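Local coordinates for protein Adhesin/hemolysin (Burkholderia pseudomallei 1026a, PDB 4G6V) that acts as the toxic C-terminal part of a contact-dependent growth inhibition system, a tRNase that inhibits the growth of closely related neighbouring bacteria and is bound here by its immunity protein, at residues Pro106-Val111 with Leu134-Ala139. Residues are numbered along the deposited sequence; the frame is centred on the assembly and turned at random.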
ATOM      1  N   PRO A 106      -0.185   0.746  -9.200  1.00 37.21           N
ATOM      2  CA  PRO A 106       0.056  -0.659  -9.519  1.00 37.26           C
ATOM      3  C   PRO A 106       0.977  -0.808 -10.717  1.00 41.53           C
ATOM      4  O   PRO A 106       0.815  -0.087 -11.707  1.00 37.38           O
ATOM      5  CB  PRO A 106      -1.346  -1.184  -9.861  1.00 37.21           C
ATOM      6  CG  PRO A 106      -2.097   0.027 -10.318  1.00 30.35           C
ATOM      7  CD  PRO A 106      -1.600   1.115  -9.402  1.00 31.21           C
ATOM      8  N   ALA A 107       1.952  -1.707 -10.608  1.00 41.61           N
ATOM      9  CA  ALA A 107       2.799  -2.046 -11.739  1.00 42.76           C
ATOM     10  C   ALA A 107       2.264  -3.341 -12.335  1.00 43.08           C
ATOM     11  O   ALA A 107       2.463  -3.625 -13.522  1.00 43.77           O
ATOM     12  CB  ALA A 107       4.237  -2.202 -11.305  1.00 43.40           C
ATOM     13  N   THR A 108       1.580  -4.119 -11.496  1.00 33.46           N
ATOM     14  CA  THR A 108       0.910  -5.321 -11.950  1.00 32.32           C
ATOM     15  C   THR A 108      -0.210  -4.943 -12.913  1.00 42.83           C
ATOM     16  O   THR A 108      -0.787  -3.838 -12.826  1.00 26.94           O
ATOM     17  CB  THR A 108       0.293  -6.115 -10.769  1.00 32.40           C
ATOM     18  OG1 THR A 108      -0.384  -7.274 -11.271  1.00 41.87           O
ATOM     19  CG2 THR A 108      -0.733  -5.279  -9.999  1.00 31.51           C
ATOM     20  N   GLY A 109      -0.516  -5.870 -13.820  1.00 35.64           N
ATOM     21  CA  GLY A 109      -1.686  -5.757 -14.672  1.00 38.83           C
ATOM     22  C   GLY A 109      -2.820  -6.690 -14.264  1.00 38.41           C
ATOM     23  O   GLY A 109      -3.846  -6.735 -14.929  1.00 38.74           O
ATOM     24  N   ASN A 110      -2.633  -7.440 -13.176  1.00 42.47           N
ATOM     25  CA  ASN A 110      -3.643  -8.377 -12.684  1.00 33.37           C
ATOM     26  C   ASN A 110      -4.762  -7.661 -11.938  1.00 40.12           C
ATOM     27  O   ASN A 110      -4.672  -7.424 -10.726  1.00 41.17           O
ATOM     28  CB  ASN A 110      -3.021  -9.413 -11.755  1.00 35.52           C
ATOM     29  CG  ASN A 110      -3.893 -10.652 -11.594  1.00 37.69           C
ATOM     30  OD1 ASN A 110      -4.925 -10.629 -10.924  1.00 39.97           O
ATOM     31  ND2 ASN A 110      -3.470 -11.748 -12.203  1.00 43.96           N
ATOM     32  N   VAL A 111      -5.825  -7.339 -12.664  1.00 41.80           N
ATOM     33  CA  VAL A 111      -6.941  -6.567 -12.121  1.00 43.81           C
ATOM     34  C   VAL A 111      -7.543  -7.116 -10.821  1.00 34.85           C
ATOM     35  O   VAL A 111      -7.856  -6.354  -9.903  1.00 27.79           O
ATOM     36  CB  VAL A 111      -8.039  -6.396 -13.182  1.00 39.17           C
ATOM     37  CG1 VAL A 111      -9.315  -5.956 -12.537  1.00 36.98           C
ATOM     38  CG2 VAL A 111      -7.567  -5.398 -14.249  1.00 29.69           C
ATOM     39  N   LEU A 134      -2.630   4.515 -13.213  1.00 38.04           N
ATOM     40  CA  LEU A 134      -2.293   3.400 -14.112  1.00 37.68           C
ATOM     41  C   LEU A 134      -1.045   3.605 -15.003  1.00 41.02           C
ATOM     42  O   LEU A 134      -0.878   2.904 -16.001  1.00 44.28           O
ATOM     43  CB  LEU A 134      -3.506   2.989 -14.964  1.00 31.48           C
ATOM     44  CG  LEU A 134      -4.776   2.541 -14.217  1.00 37.08           C
ATOM     45  CD1 LEU A 134      -5.827   2.032 -15.188  1.00 33.52           C
ATOM     46  CD2 LEU A 134      -4.483   1.469 -13.165  1.00 26.37           C
ATOM     47  N   ALA A 135      -0.173   4.546 -14.634  1.00 39.48           N
ATOM     48  CA  ALA A 135       1.047   4.844 -15.408  1.00 36.96           C
ATOM     49  C   ALA A 135       1.823   3.591 -15.821  1.00 46.84           C
ATOM     50  O   ALA A 135       2.158   3.422 -16.988  1.00 50.55           O
ATOM     51  CB  ALA A 135       1.960   5.793 -14.629  1.00 20.37           C
ATOM     52  N   ASP A 136       2.098   2.709 -14.862  1.00 42.50           N
ATOM     53  CA  ASP A 136       2.914   1.531 -15.120  1.00 36.32           C
ATOM     54  C   ASP A 136       2.111   0.224 -15.139  1.00 46.89           C
ATOM     55  O   ASP A 136       2.689  -0.857 -15.058  1.00 52.86           O
ATOM     56  CB  ASP A 136       4.009   1.436 -14.061  1.00 38.33           C
ATOM     57  CG  ASP A 136       4.687   2.762 -13.813  1.00 44.06           C
ATOM     58  OD1 ASP A 136       5.553   3.134 -14.635  1.00 40.74           O
ATOM     59  OD2 ASP A 136       4.358   3.429 -12.803  1.00 37.75           O
ATOM     60  N   SER A 137       0.788   0.315 -15.235  1.00 39.02           N
ATOM     61  CA  SER A 137      -0.048  -0.877 -15.268  1.00 33.83           C
ATOM     62  C   SER A 137      -0.697  -1.068 -16.633  1.00 36.43           C
ATOM     63  O   SER A 137      -1.019  -0.105 -17.308  1.00 40.57           O
ATOM     64  CB  SER A 137      -1.139  -0.763 -14.203  1.00 38.82           C
ATOM     65  OG  SER A 137      -2.155  -1.726 -14.402  1.00 39.85           O
ATOM     66  N   SER A 138      -0.915  -2.312 -17.030  1.00 37.22           N
ATOM     67  CA  SER A 138      -1.572  -2.583 -18.308  1.00 41.95           C
ATOM     68  C   SER A 138      -3.069  -2.861 -18.143  1.00 43.38           C
ATOM     69  O   SER A 138      -3.745  -3.248 -19.095  1.00 50.91           O
ATOM     70  CB  SER A 138      -0.889  -3.748 -19.044  1.00 48.22           C
ATOM     71  OG  SER A 138      -1.123  -5.003 -18.409  1.00 53.17           O
ATOM     72  N   ALA A 139      -3.578  -2.669 -16.931  1.00 44.94           N
ATOM     73  CA  ALA A 139      -4.986  -2.925 -16.621  1.00 40.09           C
ATOM     74  C   ALA A 139      -5.855  -1.735 -16.992  1.00 46.83           C
ATOM     75  O   ALA A 139      -5.559  -0.600 -16.618  1.00 47.41           O
ATOM     76  CB  ALA A 139      -5.153  -3.245 -15.140  1.00 39.89           C
TER
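The hydroxyl of Ser137 works in two directions at once: it gives its proton to Thr108 O (OG to O, 3.0 Å) and accepts the backbone N-H of Ala139 (N to OG, 3.1 Å), forming an ST turn. A first torsion of 166° swings OG opposite the backbone N and out to the 106-111 loop. Its approach to Thr108 O is bent from the C=O direction (144°) and lies 18° off the carbonyl plane. Thr108 builds a matching ST turn, its OG1 accepting from Asn110 N, just before Asn110 caps helix 111-123. Apolar contacts flank the bond: Val111 CG2 packs on Ala139 CB, and Pro106 CG meets Leu134 CD2 (4.0 Å). Next along the chain, Ala107 CA makes a C-H...O contact with Asp136 O (3.5 Å), while the Asp136 carboxylate forms salt bridges with Arg61 and Arg65 of helix 57-74. Ala107 N is hydrogen-bonded to Glu98 of the CdiI chain, placing the 106-111 loop at the immunity interface. The contact thus joins two strand-to-helix loops following the adjacent parallel strands 99-104 and 129-133 of the PDDEXK-clan domain. Donating and accepting together should hold the hydroxyl of the buried Ser137 in one rotation, with both partners supplied by backbone atoms.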